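Local coordinates for sporulation inhibitor of replication protein SirA (Bacillus subtilis, PDB 4TPS) that inhibits initiation of DNA replication during sporulation, keeping the replication initiator DnaA from the origin so that the cell stays diploid, at residues A[95-100]-A[110-115]; A[87-92]-A[118-123]. All coordinates share one frame; numbering follows the deposited sequence.

Contact 1: residues A[95-100]-A[110-115]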
loop_
_atom_site.group_PDB
_atom_site.type_symbol
_atom_site.label_atom_id
_atom_site.label_comp_id
_atom_site.label_asym_id
_atom_site.label_seq_id
_atom_site.Cartn_x
_atom_site.Cartn_y
_atom_site.Cartn_z
ATOM N N LYS A 95 7.285 31.161 13.441
ATOM C CA LYS A 95 6.849 31.013 12.048
ATOM C C LYS A 95 5.940 29.826 11.807
ATOM O O LYS A 95 5.383 29.676 10.704
ATOM C CB LYS A 95 8.100 30.953 11.147
ATOM C CG LYS A 95 8.886 32.280 11.023
ATOM C CD LYS A 95 9.899 32.229 9.877
ATOM C CE LYS A 95 10.808 30.995 9.848
ATOM N NZ LYS A 95 11.608 30.834 11.117
ATOM N N GLY A 96 5.817 28.947 12.802
ATOM C CA GLY A 96 4.958 27.765 12.636
ATOM C C GLY A 96 5.153 26.644 13.632
ATOM O O GLY A 96 5.941 26.736 14.574
ATOM N N HIS A 97 4.442 25.553 13.374
ATOM C CA HIS A 97 4.369 24.413 14.300
ATOM C C HIS A 97 4.174 23.131 13.521
ATOM O O HIS A 97 3.469 23.129 12.547
ATOM C CB HIS A 97 3.178 24.532 15.279
ATOM C CG HIS A 97 3.217 25.747 16.115
ATOM N ND1 HIS A 97 3.833 25.803 17.340
ATOM C CD2 HIS A 97 2.712 26.971 15.880
ATOM C CE1 HIS A 97 3.734 27.039 17.820
ATOM N NE2 HIS A 97 3.043 27.758 16.955
ATOM N N ALA A 98 4.731 22.039 13.993
ATOM C CA ALA A 98 4.426 20.717 13.360
ATOM C C ALA A 98 4.583 19.601 14.352
ATOM O O ALA A 98 5.432 19.651 15.234
ATOM C CB ALA A 98 5.294 20.457 12.143
ATOM N N THR A 99 3.732 18.605 14.182
ATOM C CA THR A 99 3.698 17.358 14.919
ATOM C C THR A 99 3.987 16.211 14.014
ATOM O O THR A 99 3.394 16.144 12.946
ATOM C CB THR A 99 2.288 17.162 15.584
ATOM O OG1 THR A 99 1.907 18.361 16.300
ATOM C CG2 THR A 99 2.272 15.947 16.536
ATOM N N PHE A 100 4.845 15.303 14.491
ATOM C CA PHE A 100 5.273 14.070 13.759
ATOM C C PHE A 100 4.943 12.894 14.639
ATOM O O PHE A 100 5.355 12.862 15.818
ATOM C CB PHE A 100 6.773 14.179 13.488
ATOM C CG PHE A 100 7.403 12.949 12.849
ATOM C CD1 PHE A 100 7.796 11.874 13.635
ATOM C CD2 PHE A 100 7.638 12.913 11.485
ATOM C CE1 PHE A 100 8.418 10.780 13.056
ATOM C CE2 PHE A 100 8.251 11.813 10.937
ATOM C CZ PHE A 100 8.629 10.754 11.732
ATOM N N VAL A 110 1.098 16.776 11.238
ATOM C CA VAL A 110 0.188 17.934 11.215
ATOM C C VAL A 110 1.049 19.174 11.292
ATOM O O VAL A 110 1.913 19.241 12.087
ATOM C CB VAL A 110 -0.822 17.880 12.416
ATOM C CG1 VAL A 110 -1.696 19.126 12.424
ATOM C CG2 VAL A 110 -1.635 16.603 12.370
ATOM N N ALA A 111 0.814 20.149 10.410
ATOM C CA ALA A 111 1.589 21.361 10.373
ATOM C C ALA A 111 0.778 22.625 10.164
ATOM O O ALA A 111 -0.197 22.608 9.462
ATOM C CB ALA A 111 2.681 21.268 9.312
ATOM N N SER A 112 1.267 23.729 10.725
ATOM C CA SER A 112 0.665 25.070 10.577
ATOM C C SER A 112 1.745 26.118 10.419
ATOM O O SER A 112 2.848 25.909 10.853
ATOM C CB SER A 112 -0.234 25.404 11.756
ATOM O OG SER A 112 0.499 25.558 12.920
ATOM N N GLY A 113 1.387 27.264 9.853
ATOM C CA GLY A 113 2.347 28.290 9.591
ATOM C C GLY A 113 3.134 28.038 8.327
ATOM O O GLY A 113 2.590 27.494 7.367
ATOM N N ASP A 114 4.386 28.494 8.311
ATOM C CA ASP A 114 5.258 28.402 7.151
ATOM C C ASP A 114 5.437 26.929 6.767
ATOM O O ASP A 114 5.466 26.033 7.661
ATOM C CB ASP A 114 6.622 29.046 7.467
ATOM C CG ASP A 114 6.593 30.566 7.406
ATOM O OD1 ASP A 114 5.476 31.159 7.239
ATOM O OD2 ASP A 114 7.713 31.151 7.468
ATOM N N TYR A 115 5.547 26.655 5.466
ATOM C CA TYR A 115 5.798 25.301 4.955
ATOM C C TYR A 115 7.128 24.729 5.415
ATOM O O TYR A 115 7.356 23.482 5.338
ATOM C CB TYR A 115 5.706 25.322 3.409
ATOM C CG TYR A 115 4.280 25.318 2.884
ATOM C CD1 TYR A 115 3.444 24.232 3.119
ATOM C CD2 TYR A 115 3.772 26.379 2.117
ATOM C CE1 TYR A 115 2.146 24.205 2.616
ATOM C CE2 TYR A 115 2.465 26.348 1.614
ATOM C CZ TYR A 115 1.657 25.264 1.890
ATOM O OH TYR A 115 0.381 25.185 1.403
#
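The imidazole of His97 meets the facing strand at one edge, where Ser112 OG lies near the ring plane; elsewhere on the ring, ND1 is hydrogen-bonded to Arg88 NH2 on strand 86-90, which probably helps fix its rotation. Ser112 holds its hydroxyl between its backbone N and carbonyl carbon (chi1 68°), the crowded position, and this brings OG to 3.7 Å from His97 CB. Thr99 and Val110 share that face of the sheet. Ala98 and Ala111 occupy the other, with their CB atoms 3.9 Å apart; there Ala98 touches Ala117 and Phe121 of helix 116-128. The backbones form an antiparallel hairpin in which His97 with Ser112 and Thr99 with Val110 are hydrogen-bonded pairs. Their bonds are not alike: the one from His97 N to Ser112 O (3.0 Å) reaches the acceptor 33° above the carbonyl plane, whereas Ser112 N approaches His97 O nearly along the C=O axis. Gly96 and Gly113 form the last pair, their CA atoms 4.0 Å apart. The space is so close that a CB on Gly113 would stand 2.4 Å from Lys95 O, and at the backbone angles of both residues a CB would anyway collide with the preceding carbonyl O. Beyond them Asp114 N donates an almost straight bond (178°) of 2.8 Å to Lys95 O. Next to that link the two side chains lie aslant, Lys95 CD touching Asp114 OD2 at 3.4 Å. The charged ends do not meet: Lys95 NZ stands 5.3 Å from Asp114 OD2, because the lysine chain bends at its last two torsions and gives NZ to Pro92 O as a hydrogen-bond donor. The chemistry implies a hairpin end held by backbone bonding, to which the opposite charges probably add a modest attraction without forming a salt bridge.

Contact 2: residues A[87-92]-A[118-123]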
loop_
_atom_site.group_PDB
_atom_site.type_symbol
_atom_site.label_atom_id
_atom_site.label_comp_id
_atom_site.label_asym_id
_atom_site.label_seq_id
_atom_site.Cartn_x
_atom_site.Cartn_y
_atom_site.Cartn_z
ATOM N N TYR A 87 6.949 13.582 18.004
ATOM C CA TYR A 87 7.826 14.747 18.043
ATOM C C TYR A 87 7.053 15.973 17.701
ATOM O O TYR A 87 6.273 15.967 16.794
ATOM C CB TYR A 87 9.017 14.581 17.093
ATOM C CG TYR A 87 10.060 13.557 17.546
ATOM C CD1 TYR A 87 9.803 12.205 17.488
ATOM C CD2 TYR A 87 11.303 13.957 18.022
ATOM C CE1 TYR A 87 10.750 11.298 17.891
ATOM C CE2 TYR A 87 12.263 13.048 18.412
ATOM C CZ TYR A 87 11.968 11.717 18.364
ATOM O OH TYR A 87 12.922 10.810 18.747
ATOM N N ARG A 88 7.288 17.045 18.432
ATOM C CA ARG A 88 6.578 18.292 18.204
ATOM C C ARG A 88 7.614 19.395 18.127
ATOM O O ARG A 88 8.491 19.481 18.987
ATOM C CB ARG A 88 5.550 18.535 19.367
ATOM C CG ARG A 88 4.888 19.904 19.412
ATOM C CD ARG A 88 3.886 20.103 18.358
ATOM N NE ARG A 88 2.931 21.193 18.617
ATOM C CZ ARG A 88 3.162 22.487 18.547
ATOM N NH1 ARG A 88 2.128 23.257 18.773
ATOM N NH2 ARG A 88 4.372 23.007 18.239
ATOM N N ILE A 89 7.501 20.255 17.148
ATOM C CA ILE A 89 8.418 21.341 16.939
ATOM C C ILE A 89 7.720 22.673 16.770
ATOM O O ILE A 89 6.590 22.751 16.310
ATOM C CB ILE A 89 9.340 21.119 15.717
ATOM C CG1 ILE A 89 8.555 21.148 14.408
ATOM C CG2 ILE A 89 10.075 19.806 15.851
ATOM C CD1 ILE A 89 9.420 20.996 13.198
ATOM N N ALA A 90 8.424 23.756 17.181
ATOM C CA ALA A 90 7.976 25.128 16.906
ATOM C C ALA A 90 9.123 25.826 16.167
ATOM O O ALA A 90 10.270 25.676 16.553
ATOM C CB ALA A 90 7.563 25.874 18.177
ATOM N N LEU A 91 8.815 26.424 15.022
ATOM C CA LEU A 91 9.822 27.117 14.234
ATOM C C LEU A 91 10.345 28.390 14.884
ATOM O O LEU A 91 9.604 29.058 15.602
ATOM C CB LEU A 91 9.228 27.484 12.889
ATOM C CG LEU A 91 8.819 26.380 11.941
ATOM C CD1 LEU A 91 8.289 27.046 10.676
ATOM C CD2 LEU A 91 10.061 25.566 11.659
ATOM N N PRO A 92 11.627 28.757 14.569
ATOM C CA PRO A 92 12.168 30.022 15.067
ATOM C C PRO A 92 11.336 31.176 14.608
ATOM O O PRO A 92 10.623 31.084 13.563
ATOM C CB PRO A 92 13.519 30.129 14.373
ATOM C CG PRO A 92 13.938 28.748 14.090
ATOM C CD PRO A 92 12.673 27.958 13.876
ATOM N N GLU A 118 6.615 21.439 8.165
ATOM C CA GLU A 118 6.626 20.044 7.709
ATOM C C GLU A 118 7.924 19.682 6.982
ATOM O O GLU A 118 8.372 18.530 7.051
ATOM C CB GLU A 118 5.399 19.647 6.839
ATOM C CG GLU A 118 5.130 20.465 5.596
ATOM C CD GLU A 118 4.119 21.559 5.868
ATOM O OE1 GLU A 118 4.467 22.471 6.667
ATOM O OE2 GLU A 118 3.009 21.513 5.300
ATOM N N THR A 119 8.560 20.690 6.367
ATOM C CA THR A 119 9.770 20.475 5.594
ATOM C C THR A 119 10.880 19.944 6.510
ATOM O O THR A 119 11.700 19.146 6.082
ATOM C CB THR A 119 10.196 21.773 4.888
ATOM O OG1 THR A 119 9.196 22.097 3.895
ATOM C CG2 THR A 119 11.543 21.601 4.222
ATOM N N ILE A 120 10.924 20.411 7.753
ATOM C CA ILE A 120 11.932 19.913 8.687
ATOM C C ILE A 120 11.852 18.360 8.810
ATOM O O ILE A 120 12.874 17.661 8.740
ATOM C CB ILE A 120 11.836 20.620 10.051
ATOM C CG1 ILE A 120 12.421 22.056 9.888
ATOM C CG2 ILE A 120 12.591 19.874 11.115
ATOM C CD1 ILE A 120 12.266 22.916 11.082
ATOM N N PHE A 121 10.626 17.855 8.929
ATOM C CA PHE A 121 10.414 16.419 9.008
ATOM C C PHE A 121 10.647 15.723 7.654
ATOM O O PHE A 121 11.269 14.660 7.595
ATOM C CB PHE A 121 9.039 16.118 9.558
ATOM C CG PHE A 121 8.860 16.510 11.023
ATOM C CD1 PHE A 121 9.664 15.977 11.992
ATOM C CD2 PHE A 121 7.843 17.349 11.405
ATOM C CE1 PHE A 121 9.529 16.300 13.336
ATOM C CE2 PHE A 121 7.680 17.694 12.743
ATOM C CZ PHE A 121 8.529 17.159 13.698
ATOM N N PHE A 122 10.173 16.330 6.576
ATOM C CA PHE A 122 10.302 15.741 5.243
ATOM C C PHE A 122 11.768 15.625 4.892
ATOM O O PHE A 122 12.157 14.679 4.206
ATOM C CB PHE A 122 9.606 16.536 4.120
ATOM C CG PHE A 122 8.076 16.561 4.187
ATOM C CD1 PHE A 122 7.362 15.587 4.826
ATOM C CD2 PHE A 122 7.368 17.527 3.457
ATOM C CE1 PHE A 122 5.983 15.620 4.869
ATOM C CE2 PHE A 122 5.987 17.558 3.483
ATOM C CZ PHE A 122 5.291 16.557 4.152
ATOM N N GLU A 123 12.587 16.585 5.297
ATOM C CA GLU A 123 14.027 16.521 5.000
ATOM C C GLU A 123 14.683 15.320 5.726
ATOM O O GLU A 123 15.524 14.637 5.146
ATOM C CB GLU A 123 14.729 17.798 5.444
ATOM C CG GLU A 123 16.109 17.923 4.872
ATOM C CD GLU A 123 16.140 18.383 3.397
ATOM O OE1 GLU A 123 17.252 18.686 2.920
ATOM O OE2 GLU A 123 15.104 18.441 2.683
#
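Helix 116-128 lies across strand 86-90; the axes of strand 87-90 and helix 118-123 approach to 10.0 Å and cross at 132°, and apolar side chains fill the interval. Ile89 is the main bump on the strand. Its CG1 takes the crowded position between the backbone N and the carbonyl carbon (chi1 67°), and the chain then extends so that CD1 enters a hollow lined by Ile120 and Phe121. In that hollow Ile89 CD1 stands 4.0 Å from Ile120 CG2 and 3.8 Å from Phe121 CE2. The two isoleucines meet at a slant, whereas Ile89 and Phe121 meet end on. The second bump comes from the helix: the far end of the Phe121 ring settles between Ile89 and Tyr87. Phe121 CZ approaches Ile89 CG2 to 3.7 Å, and Phe121 CE1 comes within 4.2 Å of Tyr87 CB. The bond to CB of Tyr87 points toward the helix, but the phenol leads away, its OH hydrogen-bonded to His68 and Lys72 of helix 64-75. At the other end Leu91 and Ile120 lie alongside each other, pointing opposite ways. Here the fit is tight, with Leu91 CD2 only 3.5 Å from Ile120 CD1. An alanine in place of Ile89 would probably loosen the fit of strand against helix, since the methyl that fills the Ile120-Phe121 hollow and the branch that meets Phe121 CZ would both be lost. Helix 64-75 adds Leu71, which touches Tyr87 and Phe121, and Leu75, which touches Tyr87 and Ile120. Ala98 of the adjacent strand lies against Ile89 and Phe121, so the core continues along the sheet. This is the two-layer packing of an alpha+beta fold, with helices laid on one face of an antiparallel sheet and aliphatic and aromatic side chains interlocking between the layers.

How the contacts relate
Contact 1 and contact 2, their centres about 7 Å apart, show one sheet joined in two directions: edgewise to the next strand and through its face to a helix. In chain order 87-92 runs into 95-100, and 110-115 into 118-123, so the hairpin lies within the span that contact 2 brings together. Probable backbone hydrogen bonds join the contacts, from Phe100 N to Tyr87 O (2.8 Å) and from Ile89 N to Ala98 O (2.9 Å). The Phe100 and Phe121 rings also meet, their planes at about 30°. Toward the helix start, Ala111 CB packs 3.4 Å from Glu118 OE1, an oxygen that also forms a salt bridge with Arg9.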